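Local coordinates for 190aa long hypothetical protein (Pyrococcus horikoshii, PDB 2DDZ) that is of unknown function, forms a hexamer and belongs to a family placed in the clan of class II tRNA synthetase-like domains, at residues V52-E55 / D56-R60; D112-N116 / G117-S121; R22-W25 / A26-N29; S86-K89 / L90-R94. All coordinates share one frame; numbering follows the deposited sequence.

Overall arrangement
From the N terminus, contact 3 (22-25 with 26-29) comes first, where a turn after strand 5-8 leads into helix 25-30. Contact 1 (52-55 with 56-60) follows at the start of helix 54-59, between strands 36-45 and 64-65. Contact 4 lies inside helix 81-100, and contact 2 closes the hairpin of strands 112-115 and 118-128. Each contact closes only a short local turn. They run in series, so none nests in or crosses another. Contacts 2 and 4 touch through Ile-113 and Ile-92, which joins the hairpin to the helix. Contacts 2 and 3 lie on opposite sides of the chain's centre. Contacts 1, 3 and 4 touch the second subunit of the hexamer.

Contact 1 (V52-E55 / D56-R60); sequences VDIE and DLRLR. With GOL (glycerol), chain R.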
loop_
_atom_site.group_PDB
_atom_site.type_symbol
_atom_site.label_atom_id
_atom_site.label_comp_id
_atom_site.label_asym_id
_atom_site.label_seq_id
_atom_site.Cartn_x
_atom_site.Cartn_y
_atom_site.Cartn_z
ATOM N N VAL E 52 -17.081 -10.886 13.955
ATOM C CA VAL E 52 -16.458 -9.910 13.063
ATOM C C VAL E 52 -17.459 -8.995 12.359
ATOM O O VAL E 52 -17.187 -7.817 12.157
ATOM C CB VAL E 52 -15.573 -10.623 12.007
ATOM C CG1 VAL E 52 -15.133 -9.636 10.934
ATOM C CG2 VAL E 52 -14.335 -11.239 12.692
ATOM N N ASP E 53 -18.608 -9.542 11.974
ATOM C CA ASP E 53 -19.628 -8.746 11.299
ATOM C C ASP E 53 -20.275 -7.790 12.309
ATOM O O ASP E 53 -21.055 -8.210 13.163
ATOM C CB ASP E 53 -20.698 -9.656 10.686
ATOM C CG ASP E 53 -21.584 -8.930 9.685
ATOM O OD1 ASP E 53 -21.721 -7.690 9.771
ATOM O OD2 ASP E 53 -22.161 -9.606 8.806
ATOM N N ILE E 54 -19.944 -6.503 12.202
ATOM C CA ILE E 54 -20.490 -5.493 13.092
ATOM C C ILE E 54 -22.011 -5.493 13.045
ATOM O O ILE E 54 -22.666 -5.211 14.052
ATOM C CB ILE E 54 -19.990 -4.075 12.732
ATOM C CG1 ILE E 54 -18.483 -3.966 12.979
ATOM C CG2 ILE E 54 -20.692 -3.035 13.606
ATOM C CD1 ILE E 54 -18.107 -4.408 14.367
ATOM N N GLU E 55 -22.575 -5.778 11.872
ATOM C CA GLU E 55 -24.032 -5.832 11.734
ATOM C C GLU E 55 -24.612 -6.964 12.609
ATOM O O GLU E 55 -25.716 -6.834 13.143
ATOM C CB GLU E 55 -24.428 -6.064 10.271
ATOM C CG GLU E 55 -25.937 -6.094 10.034
ATOM C CD GLU E 55 -26.305 -6.298 8.565
ATOM O OE1 GLU E 55 -25.389 -6.392 7.721
ATOM O OE2 GLU E 55 -27.514 -6.364 8.254
ATOM N N ASP E 56 -23.885 -8.076 12.738
ATOM C CA ASP E 56 -24.360 -9.178 13.576
ATOM C C ASP E 56 -24.372 -8.701 15.019
ATOM O O ASP E 56 -25.263 -9.061 15.791
ATOM C CB ASP E 56 -23.465 -10.428 13.456
ATOM C CG ASP E 56 -23.675 -11.189 12.143
ATOM O OD1 ASP E 56 -24.658 -10.893 11.426
ATOM O OD2 ASP E 56 -22.861 -12.089 11.832
ATOM N N LEU E 57 -23.380 -7.888 15.383
ATOM C CA LEU E 57 -23.309 -7.351 16.740
ATOM C C LEU E 57 -24.500 -6.427 17.005
ATOM O O LEU E 57 -25.159 -6.543 18.028
ATOM C CB LEU E 57 -22.000 -6.573 16.954
ATOM C CG LEU E 57 -20.709 -7.403 16.944
ATOM C CD1 LEU E 57 -19.502 -6.484 16.926
ATOM C CD2 LEU E 57 -20.675 -8.318 18.161
ATOM N N ARG E 58 -24.780 -5.518 16.077
ATOM C CA ARG E 58 -25.890 -4.583 16.244
ATOM C C ARG E 58 -27.236 -5.304 16.321
ATOM O O ARG E 58 -28.080 -4.972 17.157
ATOM C CB ARG E 58 -25.909 -3.552 15.097
ATOM C CG ARG E 58 -24.827 -2.478 15.185
ATOM C CD ARG E 58 -24.690 -1.697 13.863
ATOM N NE ARG E 58 -25.958 -1.110 13.413
ATOM C CZ ARG E 58 -26.570 -0.094 14.013
ATOM N NH1 ARG E 58 -26.038 0.468 15.094
ATOM N NH2 ARG E 58 -27.715 0.367 13.534
ATOM N N LEU E 59 -27.442 -6.282 15.446
ATOM C CA LEU E 59 -28.689 -7.048 15.430
ATOM C C LEU E 59 -28.708 -8.128 16.519
ATOM O O LEU E 59 -29.718 -8.812 16.701
ATOM C CB LEU E 59 -28.892 -7.713 14.064
ATOM C CG LEU E 59 -28.938 -6.812 12.825
ATOM C CD1 LEU E 59 -29.100 -7.671 11.582
ATOM C CD2 LEU E 59 -30.082 -5.822 12.936
ATOM N N ARG E 60 -27.591 -8.273 17.231
ATOM C CA ARG E 60 -27.460 -9.262 18.296
ATOM C C ARG E 60 -27.834 -10.672 17.828
ATOM O O ARG E 60 -28.606 -11.374 18.489
ATOM C CB ARG E 60 -28.335 -8.872 19.485
ATOM C CG ARG E 60 -27.944 -7.579 20.171
ATOM C CD ARG E 60 -28.889 -7.322 21.325
ATOM N NE ARG E 60 -30.275 -7.420 20.877
ATOM C CZ ARG E 60 -31.334 -7.393 21.681
ATOM N NH1 ARG E 60 -31.175 -7.271 22.993
ATOM N NH2 ARG E 60 -32.555 -7.491 21.170
HETATM C C1 GOL R . -18.349 -15.064 11.542
HETATM O O1 GOL R . -17.432 -16.054 11.987
HETATM C C2 GOL R . -18.653 -14.055 12.655
HETATM O O2 GOL R . -17.431 -13.426 13.069
HETATM C C3 GOL R . -19.643 -13.010 12.116
HETATM O O3 GOL R . -19.967 -12.041 13.116
#
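The backbone enters helix 54-59 at Asp-53, and the O of this residue takes the N of Leu-57 at 3.2 Å. Arg-58 N and Leu-59 N bond in turn to Ile-54 O and Glu-55 O. Asp-53 is the N-cap. With CG anti to the backbone N (chi1 -165°), its OD1 turns back to accept Glu-55 N at 3.0 Å, met from above the carboxylate plane. The last turn closes with a Schellman motif at Arg-60, whose phi is positive. Beside the cap, the Asp-53 and Asp-56 side chains cross at about a right angle. Asp-53 OD2 lies 3.8 Å from Asp-56 OD1. In a long, weak ion pair with Asp-53 OD2, Lys-185 of the second subunit may partly offset the likely repulsion. A glycerol, probably from the crystallisation liquor, takes Val-52 N on O2 at 2.7 Å and Asp-53 N on O3, which donates to Asp-56 OD2 at 3.2 Å. On the apolar side, Ile-54 CD1 meets Leu-57 CD1 at 3.6 Å. Glu-55 and Leu-59 run side by side, Glu-55 CG 3.9 Å from Leu-59 CD1. Arg-58 NH1 bonds to Arg-28 O of the third subunit.

Contact 2 (D112-N116 / G117-S121); sequences DIYVN and GRKLS
A two-residue beta hairpin with a type I' turn from Val-115 to Arg-118 joins strands 112-115 and 118-128, and Val-115 and Arg-118 face each other at its end as an antiparallel hydrogen-bonded pair. Val-115 N gives to Arg-118 O at 2.9 Å. The return bond, Arg-118 N to Val-115 O, is 3.0 Å long. Asn-116 and Gly-117 both have positive phi, as this turn requires. Tyr-114 and Lys-119 form the next pair, which is non-hydrogen-bonded. Here Lys-119 CB sits over one face of the Tyr-114 ring, 4.1 Å from its centroid, a CH-pi contact. The lysine chain then runs on past the phenol, where CD comes 3.6 Å from Tyr-114 OH. Bends at chi3 and chi4 bring Lys-119 NZ to Ser-121 O, to which it donates at 2.9 Å. Gly-117 O lies at the ring edge. Arg-118 points to the same side of the sheet as Val-115 and forms a salt bridge with Glu-156. Further along, Ile-113 and Leu-120 lie side by side, CG2 to CD2 at 3.7 Å, and both pack on Leu-99 of helix 81-100. At the open end of the hairpin, Ser-121 OG stands between its own backbone N and carbonyl carbon (chi1 67°). From there it accepts Ile-113 N at 3.0 Å. A water bridges the same OG to Asp-112 OD1, to which it donates at 2.9 Å.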
loop_
_atom_site.group_PDB
_atom_site.type_symbol
_atom_site.label_atom_id
_atom_site.label_comp_id
_atom_site.label_asym_id
_atom_site.label_seq_id
_atom_site.Cartn_x
_atom_site.Cartn_y
_atom_site.Cartn_z
ATOM N N ASP E 112 -23.631 -15.447 0.573
ATOM C CA ASP E 112 -24.468 -16.501 1.139
ATOM C C ASP E 112 -24.954 -17.475 0.070
ATOM O O ASP E 112 -25.352 -17.076 -1.034
ATOM C CB ASP E 112 -25.701 -15.926 1.847
ATOM C CG ASP E 112 -25.366 -15.188 3.119
ATOM O OD1 ASP E 112 -24.444 -15.615 3.846
ATOM O OD2 ASP E 112 -26.048 -14.182 3.399
ATOM N N ILE E 113 -24.923 -18.756 0.419
ATOM C CA ILE E 113 -25.365 -19.818 -0.468
ATOM C C ILE E 113 -26.789 -20.236 -0.102
ATOM O O ILE E 113 -27.088 -20.515 1.066
ATOM C CB ILE E 113 -24.431 -21.025 -0.348
ATOM C CG1 ILE E 113 -23.038 -20.631 -0.850
ATOM C CG2 ILE E 113 -25.001 -22.218 -1.116
ATOM C CD1 ILE E 113 -21.996 -21.672 -0.599
ATOM N N TYR E 114 -27.665 -20.272 -1.100
ATOM C CA TYR E 114 -29.058 -20.664 -0.890
ATOM C C TYR E 114 -29.481 -21.821 -1.792
ATOM O O TYR E 114 -29.023 -21.956 -2.934
ATOM C CB TYR E 114 -30.015 -19.489 -1.144
ATOM C CG TYR E 114 -30.096 -18.466 -0.035
ATOM C CD1 TYR E 114 -29.087 -17.524 0.147
ATOM C CD2 TYR E 114 -31.181 -18.445 0.842
ATOM C CE1 TYR E 114 -29.155 -16.586 1.173
ATOM C CE2 TYR E 114 -31.257 -17.509 1.876
ATOM C CZ TYR E 114 -30.240 -16.583 2.032
ATOM O OH TYR E 114 -30.299 -15.653 3.044
ATOM N N VAL E 115 -30.368 -22.651 -1.259
ATOM C CA VAL E 115 -30.912 -23.788 -1.989
ATOM C C VAL E 115 -32.399 -23.811 -1.663
ATOM O O VAL E 115 -32.787 -23.957 -0.500
ATOM C CB VAL E 115 -30.267 -25.121 -1.544
ATOM C CG1 VAL E 115 -30.915 -26.275 -2.288
ATOM C CG2 VAL E 115 -28.761 -25.093 -1.812
ATOM N N ASN E 116 -33.228 -23.647 -2.689
ATOM C CA ASN E 116 -34.672 -23.630 -2.498
ATOM C C ASN E 116 -35.052 -22.612 -1.433
ATOM O O ASN E 116 -35.756 -22.936 -0.476
ATOM C CB ASN E 116 -35.190 -25.015 -2.093
ATOM C CG ASN E 116 -34.956 -26.061 -3.167
ATOM O OD1 ASN E 116 -35.111 -25.786 -4.359
ATOM N ND2 ASN E 116 -34.593 -27.272 -2.751
ATOM N N GLY E 117 -34.563 -21.388 -1.601
ATOM C CA GLY E 117 -34.861 -20.312 -0.670
ATOM C C GLY E 117 -34.352 -20.465 0.754
ATOM O O GLY E 117 -34.635 -19.620 1.597
ATOM N N ARG E 118 -33.592 -21.522 1.020
ATOM C CA ARG E 118 -33.060 -21.784 2.360
ATOM C C ARG E 118 -31.534 -21.579 2.433
ATOM O O ARG E 118 -30.793 -22.005 1.536
ATOM C CB ARG E 118 -33.442 -23.211 2.755
ATOM C CG ARG E 118 -34.953 -23.439 2.710
ATOM C CD ARG E 118 -35.315 -24.911 2.777
ATOM N NE ARG E 118 -34.944 -25.509 4.057
ATOM C CZ ARG E 118 -34.821 -26.819 4.258
ATOM N NH1 ARG E 118 -35.045 -27.665 3.260
ATOM N NH2 ARG E 118 -34.471 -27.282 5.452
ATOM N N LYS E 119 -31.065 -20.933 3.501
ATOM C CA LYS E 119 -29.637 -20.647 3.653
ATOM C C LYS E 119 -28.803 -21.822 4.143
ATOM O O LYS E 119 -29.050 -22.383 5.209
ATOM C CB LYS E 119 -29.421 -19.447 4.587
ATOM C CG LYS E 119 -28.022 -18.820 4.477
ATOM C CD LYS E 119 -27.935 -17.447 5.149
ATOM C CE LYS E 119 -28.136 -17.536 6.662
ATOM N NZ LYS E 119 -27.120 -18.411 7.320
ATOM N N LEU E 120 -27.791 -22.168 3.354
ATOM C CA LEU E 120 -26.889 -23.273 3.657
ATOM C C LEU E 120 -25.620 -22.865 4.396
ATOM O O LEU E 120 -25.069 -23.647 5.176
ATOM C CB LEU E 120 -26.476 -23.954 2.345
ATOM C CG LEU E 120 -25.353 -25.000 2.353
ATOM C CD1 LEU E 120 -25.853 -26.295 2.999
ATOM C CD2 LEU E 120 -24.903 -25.271 0.907
ATOM N N SER E 121 -25.175 -21.631 4.171
ATOM C CA SER E 121 -23.908 -21.161 4.734
ATOM C C SER E 121 -23.869 -19.883 5.564
ATOM O O SER E 121 -24.863 -19.196 5.747
ATOM C CB SER E 121 -22.923 -20.966 3.581
ATOM O OG SER E 121 -23.364 -19.894 2.748
HETATM O O HOH W 1 -22.322 -17.640 3.761
#

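Contact 3 (R22-W25 / A26-N29); sequences RSHW and AYRN. With GAI (guanidine), chain Q.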
loop_
_atom_site.group_PDB
_atom_site.type_symbol
_atom_site.label_atom_id
_atom_site.label_comp_id
_atom_site.label_asym_id
_atom_site.label_seq_id
_atom_site.Cartn_x
_atom_site.Cartn_y
_atom_site.Cartn_z
ATOM N N ARG E 22 -8.624 -15.278 13.741
ATOM C CA ARG E 22 -7.405 -14.514 14.067
ATOM C C ARG E 22 -6.190 -14.844 13.201
ATOM O O ARG E 22 -6.051 -15.954 12.672
ATOM C CB ARG E 22 -6.985 -14.682 15.550
ATOM C CG ARG E 22 -8.082 -14.212 16.525
ATOM C CD ARG E 22 -7.503 -13.860 17.838
ATOM N NE ARG E 22 -8.427 -13.691 18.917
ATOM C CZ ARG E 22 -8.015 -13.205 20.088
ATOM N NH1 ARG E 22 -8.898 -13.020 21.038
ATOM N NH2 ARG E 22 -6.721 -12.930 20.299
ATOM N N SER E 23 -5.269 -13.888 13.126
ATOM C CA SER E 23 -4.069 -14.063 12.327
ATOM C C SER E 23 -3.133 -15.108 12.892
ATOM O O SER E 23 -3.005 -15.254 14.107
ATOM C CB SER E 23 -3.314 -12.731 12.161
ATOM O OG SER E 23 -2.815 -12.233 13.394
ATOM N N HIS E 24 -2.480 -15.823 11.982
ATOM C CA HIS E 24 -1.524 -16.869 12.312
ATOM C C HIS E 24 -2.165 -18.061 13.020
ATOM O O HIS E 24 -1.472 -18.871 13.616
ATOM C CB HIS E 24 -0.384 -16.295 13.158
ATOM C CG HIS E 24 0.544 -15.392 12.400
ATOM N ND1 HIS E 24 1.493 -15.866 11.518
ATOM C CD2 HIS E 24 0.695 -14.046 12.425
ATOM C CE1 HIS E 24 2.192 -14.852 11.038
ATOM N NE2 HIS E 24 1.727 -13.737 11.573
ATOM N N TRP E 25 -3.487 -18.179 12.926
ATOM C CA TRP E 25 -4.183 -19.287 13.566
ATOM C C TRP E 25 -3.636 -20.650 13.115
ATOM O O TRP E 25 -3.239 -21.474 13.941
ATOM C CB TRP E 25 -5.679 -19.213 13.275
ATOM C CG TRP E 25 -6.451 -20.310 13.921
ATOM C CD1 TRP E 25 -6.705 -20.454 15.250
ATOM C CD2 TRP E 25 -7.044 -21.441 13.272
ATOM N NE1 TRP E 25 -7.418 -21.606 15.473
ATOM C CE2 TRP E 25 -7.641 -22.232 14.277
ATOM C CE3 TRP E 25 -7.127 -21.864 11.941
ATOM C CZ2 TRP E 25 -8.317 -23.426 13.994
ATOM C CZ3 TRP E 25 -7.804 -23.058 11.655
ATOM C CH2 TRP E 25 -8.388 -23.822 12.680
ATOM N N ALA E 26 -3.621 -20.869 11.800
ATOM C CA ALA E 26 -3.127 -22.107 11.217
ATOM C C ALA E 26 -1.680 -22.389 11.613
ATOM O O ALA E 26 -1.327 -23.527 11.907
ATOM C CB ALA E 26 -3.254 -22.062 9.676
ATOM N N TYR E 27 -0.840 -21.360 11.619
ATOM C CA TYR E 27 0.558 -21.552 11.955
ATOM C C TYR E 27 0.763 -21.799 13.437
ATOM O O TYR E 27 1.602 -22.616 13.837
ATOM C CB TYR E 27 1.384 -20.350 11.487
ATOM C CG TYR E 27 2.865 -20.487 11.765
ATOM C CD1 TYR E 27 3.601 -21.553 11.237
ATOM C CD2 TYR E 27 3.521 -19.581 12.600
ATOM C CE1 TYR E 27 4.952 -21.719 11.542
ATOM C CE2 TYR E 27 4.872 -19.732 12.910
ATOM C CZ TYR E 27 5.579 -20.804 12.383
ATOM O OH TYR E 27 6.900 -20.966 12.725
ATOM N N ARG E 28 -0.017 -21.118 14.267
ATOM C CA ARG E 28 0.101 -21.286 15.716
ATOM C C ARG E 28 -0.321 -22.683 16.152
ATOM O O ARG E 28 0.343 -23.306 16.973
ATOM C CB ARG E 28 -0.772 -20.255 16.430
ATOM C CG ARG E 28 -0.034 -19.027 16.887
ATOM C CD ARG E 28 -0.952 -18.085 17.677
ATOM N NE ARG E 28 -1.899 -17.270 16.886
ATOM C CZ ARG E 28 -3.204 -17.520 16.730
ATOM N NH1 ARG E 28 -3.947 -16.696 16.011
ATOM N NH2 ARG E 28 -3.771 -18.588 17.277
ATOM N N ASN E 29 -1.412 -23.168 15.567
ATOM C CA ASN E 29 -1.961 -24.475 15.927
ATOM C C ASN E 29 -1.487 -25.703 15.137
ATOM O O ASN E 29 -1.306 -26.775 15.711
ATOM C CB ASN E 29 -3.485 -24.388 15.879
ATOM C CG ASN E 29 -4.039 -23.457 16.944
ATOM O OD1 ASN E 29 -4.123 -22.239 16.756
ATOM N ND2 ASN E 29 -4.413 -24.027 18.075
HETATM C C GAI Q . -7.358 -26.740 18.058
HETATM N N1 GAI Q . -8.443 -26.133 18.457
HETATM N N2 GAI Q . -6.895 -27.833 18.696
HETATM N N3 GAI Q . -6.689 -26.259 16.980
#
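Arg-28 folds back over the turn that precedes its helix, and the tight part of the contact lies there. Its NH1 donates to Ser-23 O at 2.6 Å, with the oxygen tilted 23° from the guanidinium plane. The bond approaches from above the carbonyl plane of Ser-23. A bend at chi3 (-77°) turns the guanidinium back, so that one of its faces lies over His-24 O and Trp-25 CA. The Arg-22 CB comes to its edge, 3.7 Å from Arg-28 NH1. The Trp-25 ring crosses the Arg-28 side chain at about a right angle, and the two planes stand 69° apart. Trp-25 CD1 is 4.0 Å from Arg-28 NH2. The indole is buried, with Val-38 and Ile-72 of the sheet against it and Phe-30 meeting it edge-to-face. Two backbone bonds hold the first turn together: Arg-28 N to His-24 O at 2.8 Å, and Asn-29 N to Trp-25 O at 3.0 Å. The turn and helix also border neighbouring subunits: Ser-23 OG, in the turn, bonds to Thr-190 of the second, and Tyr-27, in the helix, packs on Ile-54 of the fifth.

The other side is looser. The extended Arg-22 chain carries its guanidinium off to a salt bridge with Glu-50. Asn-29 is partly exposed and lines the guanidine pocket with Arg-12, Ile-14 and Phe-30. A type II turn from Arg-22 to Trp-25, with His-24 at the N-cap, makes this the start of a short helix beside a ligand pocket.

Contact 4 (S86-K89 / L90-R94); sequences SLQK and LLIAR
Backbone hydrogen bonds join residues 86-89 to residues 90-93 in four regular helical steps. Leu-90 N gives to Ser-86 O at 3.0 Å and has a weak second bond to Leu-87 O. Leu-91 N gives to Leu-87 O and Ile-92 N to Gln-88 O, both at 3.1 Å. Ala-93 N meets Lys-89 O at 3.0 Å.

Apolar side-chain atoms also lie against the carbonyls of the preceding turn. A chi1 of -60° sets Leu-91 CG beside its own backbone N, on the side of the preceding turn, 3.2 Å from Leu-87 O. Leu-90 CB rests 3.5 Å from the same oxygen. Ala-93 CB lies 3.3 Å from Lys-89 O. Beyond the helix, Leu-87 and Leu-91 reach strand 68-75 at Leu-75 and Leu-73, while Leu-90 packs on Val-179 of helix 161-184.

The polar side chains gather at Lys-89. Bends at chi3 and chi4 curl its chain round, and NZ donates to Gln-88 OE1 at 2.8 Å, nearly straight onto the oxygen. The same NZ bonds to Ser-85 OG and makes a salt bridge with Asp-182 of the second subunit. This buried ammonium thus has three partners, one of them charged. The other end of the Gln-88 amide, NE2, bonds to Ser-123 OG.

Ser-86 and Leu-87 pack on Leu-87 and Ser-86 of the second subunit. This reciprocal pairing is consistent with helix 81-100 meeting its own copy about a local twofold in the hexamer.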
loop_
_atom_site.group_PDB
_atom_site.type_symbol
_atom_site.label_atom_id
_atom_site.label_comp_id
_atom_site.label_asym_id
_atom_site.label_seq_id
_atom_site.Cartn_x
_atom_site.Cartn_y
_atom_site.Cartn_z
ATOM N N SER E 86 -13.711 -9.292 -2.042
ATOM C CA SER E 86 -13.808 -9.824 -3.396
ATOM C C SER E 86 -13.512 -11.320 -3.369
ATOM O O SER E 86 -14.334 -12.139 -3.769
ATOM C CB SER E 86 -12.812 -9.119 -4.328
ATOM O OG SER E 86 -13.135 -7.749 -4.492
ATOM N N LEU E 87 -12.326 -11.660 -2.884
ATOM C CA LEU E 87 -11.877 -13.042 -2.796
ATOM C C LEU E 87 -12.884 -13.947 -2.082
ATOM O O LEU E 87 -13.135 -15.072 -2.504
ATOM C CB LEU E 87 -10.526 -13.079 -2.080
ATOM C CG LEU E 87 -9.694 -14.348 -2.187
ATOM C CD1 LEU E 87 -9.450 -14.709 -3.648
ATOM C CD2 LEU E 87 -8.382 -14.103 -1.471
ATOM N N GLN E 88 -13.467 -13.458 -0.995
ATOM C CA GLN E 88 -14.446 -14.246 -0.260
ATOM C C GLN E 88 -15.659 -14.609 -1.127
ATOM O O GLN E 88 -16.162 -15.731 -1.072
ATOM C CB GLN E 88 -14.929 -13.475 0.968
ATOM C CG GLN E 88 -16.136 -14.097 1.639
ATOM C CD GLN E 88 -17.032 -13.063 2.291
ATOM O OE1 GLN E 88 -17.300 -12.006 1.712
ATOM N NE2 GLN E 88 -17.516 -13.367 3.492
ATOM N N LYS E 89 -16.148 -13.660 -1.916
ATOM C CA LYS E 89 -17.306 -13.949 -2.736
ATOM C C LYS E 89 -16.960 -14.791 -3.964
ATOM O O LYS E 89 -17.815 -15.481 -4.508
ATOM C CB LYS E 89 -18.046 -12.641 -3.070
ATOM C CG LYS E 89 -18.916 -12.187 -1.874
ATOM C CD LYS E 89 -19.524 -10.784 -1.976
ATOM C CE LYS E 89 -18.651 -9.712 -1.313
ATOM N NZ LYS E 89 -18.453 -9.921 0.158
ATOM N N LEU E 90 -15.696 -14.772 -4.375
ATOM C CA LEU E 90 -15.273 -15.587 -5.502
ATOM C C LEU E 90 -15.292 -17.042 -5.047
ATOM O O LEU E 90 -15.703 -17.931 -5.793
ATOM C CB LEU E 90 -13.857 -15.231 -5.938
ATOM C CG LEU E 90 -13.274 -16.116 -7.043
ATOM C CD1 LEU E 90 -14.183 -16.117 -8.282
ATOM C CD2 LEU E 90 -11.895 -15.605 -7.396
ATOM N N LEU E 91 -14.846 -17.277 -3.817
ATOM C CA LEU E 91 -14.802 -18.627 -3.273
ATOM C C LEU E 91 -16.208 -19.189 -3.022
ATOM O O LEU E 91 -16.460 -20.363 -3.293
ATOM C CB LEU E 91 -13.983 -18.648 -1.978
ATOM C CG LEU E 91 -12.519 -18.207 -2.051
ATOM C CD1 LEU E 91 -11.896 -18.318 -0.662
ATOM C CD2 LEU E 91 -11.757 -19.073 -3.035
ATOM N N ILE E 92 -17.118 -18.365 -2.505
ATOM C CA ILE E 92 -18.492 -18.817 -2.259
ATOM C C ILE E 92 -19.109 -19.134 -3.616
ATOM O O ILE E 92 -19.869 -20.094 -3.756
ATOM C CB ILE E 92 -19.346 -17.737 -1.520
ATOM C CG1 ILE E 92 -19.053 -17.778 -0.020
ATOM C CG2 ILE E 92 -20.834 -18.011 -1.683
ATOM C CD1 ILE E 92 -17.614 -17.882 0.267
ATOM N N ALA E 93 -18.765 -18.335 -4.620
ATOM C CA ALA E 93 -19.282 -18.572 -5.958
ATOM C C ALA E 93 -18.774 -19.918 -6.467
ATOM O O ALA E 93 -19.530 -20.671 -7.071
ATOM C CB ALA E 93 -18.857 -17.454 -6.903
ATOM N N ARG E 94 -17.502 -20.230 -6.224
ATOM C CA ARG E 94 -16.965 -21.510 -6.679
ATOM C C ARG E 94 -17.670 -22.672 -5.977
ATOM O O ARG E 94 -17.958 -23.689 -6.606
ATOM C CB ARG E 94 -15.467 -21.606 -6.432
ATOM C CG ARG E 94 -14.874 -22.980 -6.785
ATOM C CD ARG E 94 -14.737 -23.194 -8.300
ATOM N NE ARG E 94 -14.237 -24.531 -8.629
ATOM C CZ ARG E 94 -15.001 -25.620 -8.739
ATOM N NH1 ARG E 94 -16.312 -25.540 -8.552
ATOM N NH2 ARG E 94 -14.458 -26.793 -9.034
#